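Local coordinates for bile salt hydrolase/transferase (Clostridium perfringens, PDB 2BJF), which hydrolyses the amide bond of glycine- and taurine-conjugated bile salts, and can also act as a bile acid transferase, at residues S114-V119 against W144-I149; I100-F105 against A126-I131. One frame throughout, in Å; residues are numbered along the deposited sequence.

Contact 1 of 2, residues S114-V119 against W144-I149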
loop_
_atom_site.group_PDB
_atom_site.type_symbol
_atom_site.label_atom_id
_atom_site.label_comp_id
_atom_site.label_asym_id
_atom_site.label_seq_id
_atom_site.Cartn_x
_atom_site.Cartn_y
_atom_site.Cartn_z
ATOM N N SER A 114 -9.894 36.889 -20.043
ATOM C CA SER A 114 -11.245 36.330 -20.120
ATOM C C SER A 114 -11.282 34.816 -20.341
ATOM O O SER A 114 -12.333 34.191 -20.179
ATOM C CB SER A 114 -12.048 37.036 -21.218
ATOM O OG SER A 114 -11.496 36.777 -22.496
ATOM N N SER A 115 -10.144 34.231 -20.709
ATOM C CA SER A 115 -10.082 32.805 -21.034
ATOM C C SER A 115 -8.723 32.185 -20.723
ATOM O O SER A 115 -7.729 32.896 -20.558
ATOM C CB SER A 115 -10.417 32.585 -22.513
ATOM O OG SER A 115 -9.396 33.104 -23.349
ATOM N N VAL A 116 -8.695 30.855 -20.652
ATOM C CA VAL A 116 -7.455 30.094 -20.485
ATOM C C VAL A 116 -6.495 30.361 -21.648
ATOM O O VAL A 116 -5.297 30.552 -21.436
ATOM C CB VAL A 116 -7.739 28.573 -20.332
ATOM C CG1 VAL A 116 -6.480 27.740 -20.563
ATOM C CG2 VAL A 116 -8.322 28.280 -18.958
ATOM N N GLU A 117 -7.031 30.398 -22.867
ATOM C CA GLU A 117 -6.218 30.672 -24.057
ATOM C C GLU A 117 -5.520 32.034 -24.008
ATOM O O GLU A 117 -4.357 32.147 -24.406
ATOM C CB GLU A 117 -7.034 30.515 -25.345
ATOM C CG GLU A 117 -7.395 29.064 -25.699
ATOM C CD GLU A 117 -6.185 28.138 -25.841
ATOM O OE1 GLU A 117 -6.330 26.933 -25.545
ATOM O OE2 GLU A 117 -5.096 28.600 -26.246
ATOM N N GLU A 118 -6.231 33.054 -23.525
ATOM C CA GLU A 118 -5.666 34.395 -23.350
ATOM C C GLU A 118 -4.529 34.397 -22.331
ATOM O O GLU A 118 -3.498 35.041 -22.541
ATOM C CB GLU A 118 -6.745 35.396 -22.924
ATOM C CG GLU A 118 -7.614 35.920 -24.060
ATOM C CD GLU A 118 -8.395 37.174 -23.688
ATOM O OE1 GLU A 118 -9.149 37.679 -24.546
ATOM O OE2 GLU A 118 -8.256 37.665 -22.546
ATOM N N VAL A 119 -4.732 33.669 -21.232
ATOM C CA VAL A 119 -3.738 33.546 -20.160
ATOM C C VAL A 119 -2.481 32.825 -20.655
ATOM O O VAL A 119 -1.363 33.276 -20.398
ATOM C CB VAL A 119 -4.321 32.807 -18.920
ATOM C CG1 VAL A 119 -3.250 32.572 -17.866
ATOM C CG2 VAL A 119 -5.469 33.593 -18.320
ATOM N N TRP A 144 -0.287 27.362 -9.434
ATOM C CA TRP A 144 -1.654 27.771 -9.742
ATOM C C TRP A 144 -2.350 26.852 -10.734
ATOM O O TRP A 144 -1.726 26.344 -11.665
ATOM C CB TRP A 144 -1.677 29.208 -10.275
ATOM C CG TRP A 144 -1.182 30.233 -9.295
ATOM C CD1 TRP A 144 -1.940 30.996 -8.453
ATOM C CD2 TRP A 144 0.181 30.609 -9.059
ATOM N NE1 TRP A 144 -1.134 31.824 -7.706
ATOM C CE2 TRP A 144 0.172 31.606 -8.057
ATOM C CE3 TRP A 144 1.409 30.203 -9.599
ATOM C CZ2 TRP A 144 1.345 32.203 -7.581
ATOM C CZ3 TRP A 144 2.575 30.791 -9.121
ATOM C CH2 TRP A 144 2.534 31.783 -8.124
ATOM N N MET A 145 -3.646 26.648 -10.518
ATOM C CA MET A 145 -4.508 26.007 -11.504
ATOM C C MET A 145 -5.476 27.048 -12.059
ATOM O O MET A 145 -6.066 27.824 -11.303
ATOM C CB MET A 145 -5.270 24.832 -10.889
ATOM C CG MET A 145 -6.090 24.035 -11.893
ATOM S SD MET A 145 -6.749 22.513 -11.189
ATOM C CE MET A 145 -7.867 21.995 -12.488
ATOM N N ILE A 146 -5.615 27.064 -13.381
ATOM C CA ILE A 146 -6.478 28.018 -14.075
ATOM C C ILE A 146 -7.438 27.238 -14.970
ATOM O O ILE A 146 -7.023 26.321 -15.681
ATOM C CB ILE A 146 -5.649 29.036 -14.909
ATOM C CG1 ILE A 146 -4.663 29.793 -14.011
ATOM C CG2 ILE A 146 -6.565 30.023 -15.632
ATOM C CD1 ILE A 146 -3.580 30.554 -14.762
ATOM N N SER A 147 -8.719 27.593 -14.914
ATOM C CA SER A 147 -9.760 26.868 -15.636
ATOM C C SER A 147 -10.860 27.827 -16.077
ATOM O O SER A 147 -11.090 28.844 -15.423
ATOM C CB SER A 147 -10.342 25.766 -14.743
ATOM O OG SER A 147 -11.030 24.788 -15.506
ATOM N N ASP A 148 -11.535 27.512 -17.180
ATOM C CA ASP A 148 -12.618 28.371 -17.669
ATOM C C ASP A 148 -13.850 27.603 -18.168
ATOM O O ASP A 148 -13.943 26.383 -18.009
ATOM C CB ASP A 148 -12.104 29.383 -18.711
ATOM C CG ASP A 148 -11.715 28.739 -20.036
ATOM O OD1 ASP A 148 -12.009 27.545 -20.254
ATOM O OD2 ASP A 148 -11.115 29.447 -20.872
ATOM N N ILE A 149 -14.780 28.335 -18.777
ATOM C CA ILE A 149 -16.064 27.782 -19.219
ATOM C C ILE A 149 -15.979 26.885 -20.462
ATOM O O ILE A 149 -16.988 26.319 -20.889
ATOM C CB ILE A 149 -17.128 28.899 -19.427
ATOM C CG1 ILE A 149 -16.662 29.912 -20.481
ATOM C CG2 ILE A 149 -17.439 29.585 -18.100
ATOM C CD1 ILE A 149 -17.753 30.862 -20.957
HETATM O O HOH W 1 -9.885 29.197 -23.342
#

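Contact 2 of 2, residues I100-F105 against A126-I131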
loop_
_atom_site.group_PDB
_atom_site.type_symbol
_atom_site.label_atom_id
_atom_site.label_comp_id
_atom_site.label_asym_id
_atom_site.label_seq_id
_atom_site.Cartn_x
_atom_site.Cartn_y
_atom_site.Cartn_z
ATOM N N ILE A 100 5.571 39.471 -12.533
ATOM C CA ILE A 100 4.398 39.425 -11.667
ATOM C C ILE A 100 4.812 38.988 -10.260
ATOM O O ILE A 100 5.359 37.898 -10.093
ATOM C CB ILE A 100 3.330 38.438 -12.209
ATOM C CG1 ILE A 100 3.092 38.654 -13.709
ATOM C CG2 ILE A 100 2.025 38.571 -11.428
ATOM C CD1 ILE A 100 2.736 37.388 -14.466
ATOM N N PRO A 101 4.567 39.843 -9.249
ATOM C CA PRO A 101 4.848 39.459 -7.865
ATOM C C PRO A 101 3.995 38.266 -7.441
ATOM O O PRO A 101 2.836 38.163 -7.852
ATOM C CB PRO A 101 4.454 40.705 -7.068
ATOM C CG PRO A 101 4.493 41.824 -8.052
ATOM C CD PRO A 101 4.034 41.213 -9.334
ATOM N N VAL A 102 4.572 37.377 -6.631
ATOM C CA VAL A 102 3.899 36.142 -6.209
ATOM C C VAL A 102 2.504 36.401 -5.630
ATOM O O VAL A 102 1.532 35.757 -6.034
ATOM C CB VAL A 102 4.747 35.335 -5.186
ATOM C CG1 VAL A 102 4.097 33.988 -4.888
ATOM C CG2 VAL A 102 6.163 35.129 -5.695
ATOM N N TYR A 103 2.417 37.351 -4.699
ATOM C CA TYR A 103 1.160 37.685 -4.020
ATOM C C TYR A 103 0.073 38.202 -4.969
ATOM O O TYR A 103 -1.115 38.142 -4.645
ATOM C CB TYR A 103 1.404 38.712 -2.901
ATOM C CG TYR A 103 1.848 40.075 -3.397
ATOM C CD1 TYR A 103 0.916 41.026 -3.822
ATOM C CD2 TYR A 103 3.199 40.415 -3.441
ATOM C CE1 TYR A 103 1.318 42.274 -4.284
ATOM C CE2 TYR A 103 3.612 41.666 -3.898
ATOM C CZ TYR A 103 2.666 42.589 -4.318
ATOM O OH TYR A 103 3.065 43.824 -4.775
ATOM N N ASN A 104 0.488 38.711 -6.129
ATOM C CA ASN A 104 -0.429 39.360 -7.065
ATOM C C ASN A 104 -0.808 38.507 -8.280
ATOM O O ASN A 104 -1.646 38.919 -9.085
ATOM C CB ASN A 104 0.144 40.709 -7.524
ATOM C CG ASN A 104 -0.930 41.663 -8.032
ATOM O OD1 ASN A 104 -1.970 41.844 -7.397
ATOM N ND2 ASN A 104 -0.676 42.284 -9.180
ATOM N N PHE A 105 -0.209 37.325 -8.408
ATOM C CA PHE A 105 -0.416 36.497 -9.601
ATOM C C PHE A 105 -1.882 36.138 -9.850
ATOM O O PHE A 105 -2.372 36.276 -10.971
ATOM C CB PHE A 105 0.440 35.224 -9.570
ATOM C CG PHE A 105 0.325 34.393 -10.821
ATOM C CD1 PHE A 105 1.103 34.681 -11.936
ATOM C CD2 PHE A 105 -0.574 33.330 -10.890
ATOM C CE1 PHE A 105 0.994 33.921 -13.099
ATOM C CE2 PHE A 105 -0.689 32.563 -12.046
ATOM C CZ PHE A 105 0.096 32.861 -13.153
ATOM N N ALA A 126 6.136 35.564 -19.318
ATOM C CA ALA A 126 5.942 35.956 -17.924
ATOM C C ALA A 126 7.021 35.409 -16.990
ATOM O O ALA A 126 7.678 34.407 -17.289
ATOM C CB ALA A 126 4.552 35.553 -17.440
ATOM N N ASN A 127 7.197 36.096 -15.864
ATOM C CA ASN A 127 8.112 35.686 -14.807
ATOM C C ASN A 127 7.521 36.053 -13.453
ATOM O O ASN A 127 7.046 37.172 -13.262
ATOM C CB ASN A 127 9.478 36.356 -14.978
ATOM C CG ASN A 127 10.420 36.065 -13.821
ATOM O OD1 ASN A 127 10.882 34.937 -13.647
ATOM N ND2 ASN A 127 10.708 37.087 -13.024
ATOM N N ILE A 128 7.550 35.109 -12.517
ATOM C CA ILE A 128 7.022 35.355 -11.179
ATOM C C ILE A 128 8.158 35.741 -10.230
ATOM O O ILE A 128 9.128 34.998 -10.067
ATOM C CB ILE A 128 6.185 34.159 -10.663
ATOM C CG1 ILE A 128 5.036 33.879 -11.640
ATOM C CG2 ILE A 128 5.634 34.449 -9.270
ATOM C CD1 ILE A 128 4.326 32.558 -11.436
ATOM N N VAL A 129 8.025 36.917 -9.620
ATOM C CA VAL A 129 9.091 37.514 -8.814
ATOM C C VAL A 129 8.732 37.567 -7.322
ATOM O O VAL A 129 7.600 37.886 -6.957
ATOM C CB VAL A 129 9.498 38.922 -9.365
ATOM C CG1 VAL A 129 8.294 39.861 -9.458
ATOM C CG2 VAL A 129 10.611 39.540 -8.536
ATOM N N ASP A 130 9.708 37.249 -6.473
ATOM C CA ASP A 130 9.508 37.198 -5.024
ATOM C C ASP A 130 9.594 38.588 -4.380
ATOM O O ASP A 130 10.480 38.858 -3.563
ATOM C CB ASP A 130 10.512 36.227 -4.382
ATOM C CG ASP A 130 10.099 35.777 -2.983
ATOM O OD1 ASP A 130 8.997 36.141 -2.517
ATOM O OD2 ASP A 130 10.887 35.045 -2.348
ATOM N N ILE A 131 8.668 39.464 -4.764
ATOM C CA ILE A 131 8.534 40.787 -4.155
ATOM C C ILE A 131 7.572 40.687 -2.972
ATOM O O ILE A 131 6.449 40.208 -3.133
ATOM C CB ILE A 131 8.013 41.848 -5.177
ATOM C CG1 ILE A 131 8.954 41.978 -6.387
ATOM C CG2 ILE A 131 7.777 43.209 -4.504
ATOM C CD1 ILE A 131 10.388 42.402 -6.067
#

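Contact 1 of 2, residues S114-V119 against W144-I149
Asp148, just past the end of strand 142-147, meets the first turn of helix 116-123 at the backbone N of Val116. The Val116 N to Asp148 OD2 bond measures 2.8 Å and is essentially straight at the hydrogen (179°), although the donor stands 40° above the carboxylate plane. Asp148 CG lies between its own backbone N and carbonyl carbon (chi1 70°), where Val116 CG2 touches it at 3.6 Å, the carboxylate side chain lying obliquely against the valine.

The same OD2 accepts a bond from a water at 2.8 Å, and that water in turn accepts from Glu117 N at 3.1 Å, so one oxygen serves two first-turn amides, one directly and one through solvent. OD1 is held by Thr150 OG1. The third first-turn amide, Glu118 N, is capped by Ser115 OG at 3.2 Å.

On the inner side the side chains that meet are apolar. Val119 CG1 and Ile146 CD1 meet tip to tip at 3.7 Å, while Val116 CG2 and Ile146 CG2 are less close, at 4.1 Å. Ile154 of the next strand also touches Val116 and Ile146. By contrast, the water and the exposed Glu117 mark a looser outer side.

An N-cap serine, supplemented by a carboxylate that would also suit the helix dipole, seats this helix N terminus against a beta-sheet of the Ntn-hydrolase fold.

Contact 2 of 2, residues I100-F105 against A126-I131
Ile100 and Ile128 sit side by side in a short parallel pairing, with Pro101 beside Val129 one residue on. Ile100 uses both its backbone polar groups across the pair: Ile100 N donates to Asn127 O at 2.8 Å, and Ile100 O accepts from Val129 N at 2.9 Å. That oxygen also receives a CA-H...O contact from Ile128. Proline has no N-H to give, and the next amide carries the pairing on, Val102 N reaching Val129 O at 3.1 Å with a more bent bond (143°). Val129 O also takes a CA-H...O contact from Pro101 and a weak bond from Ile131 N, which closes an inverse gamma turn centred on Asp130.

Outside the pair, Gln158 OE1 accepts from Ile128 N, and Asn139 ND2 donates to both Asp130 OD1 and Ile131 O. Ile131 O also lies at the edge of the Tyr103 ring, in its plane, 3.3 Å from Tyr103 CD2; Tyr103 OH bonds to Asn44.

On the face carrying Ile100 and Ile128, Ile128 CG2 meets Val102 CG2 at 3.7 Å. Ile128 CD1 makes an off-centre CH-pi contact with Phe105, 4.3 Å from the ring centroid.

This is a two-stranded parallel pair joined by a helical connection, and the Tyr103 side chain at its end lies about 4 Å from the bound deoxycholate.

From the N terminus the chain runs through strand 98-101 into helices 105-112 and 116-123, then strand 126-129, where contact 2 closes a loop that is mostly helical. Contact 1 opens within that loop, at the start of the second helix, and closes only at strand 142-147, so the two contacts cross instead of nesting. Their centres lie 18 Å apart, yet Trp144 joins them: its CD2 is 3.4 Å from Phe105 CD2, with the ring planes at about 45°, and its CZ3 is 3.4 Å from Ile128 CD1. Together they tie the small parallel pair and both helices to the large antiparallel sheet containing strand 142-147.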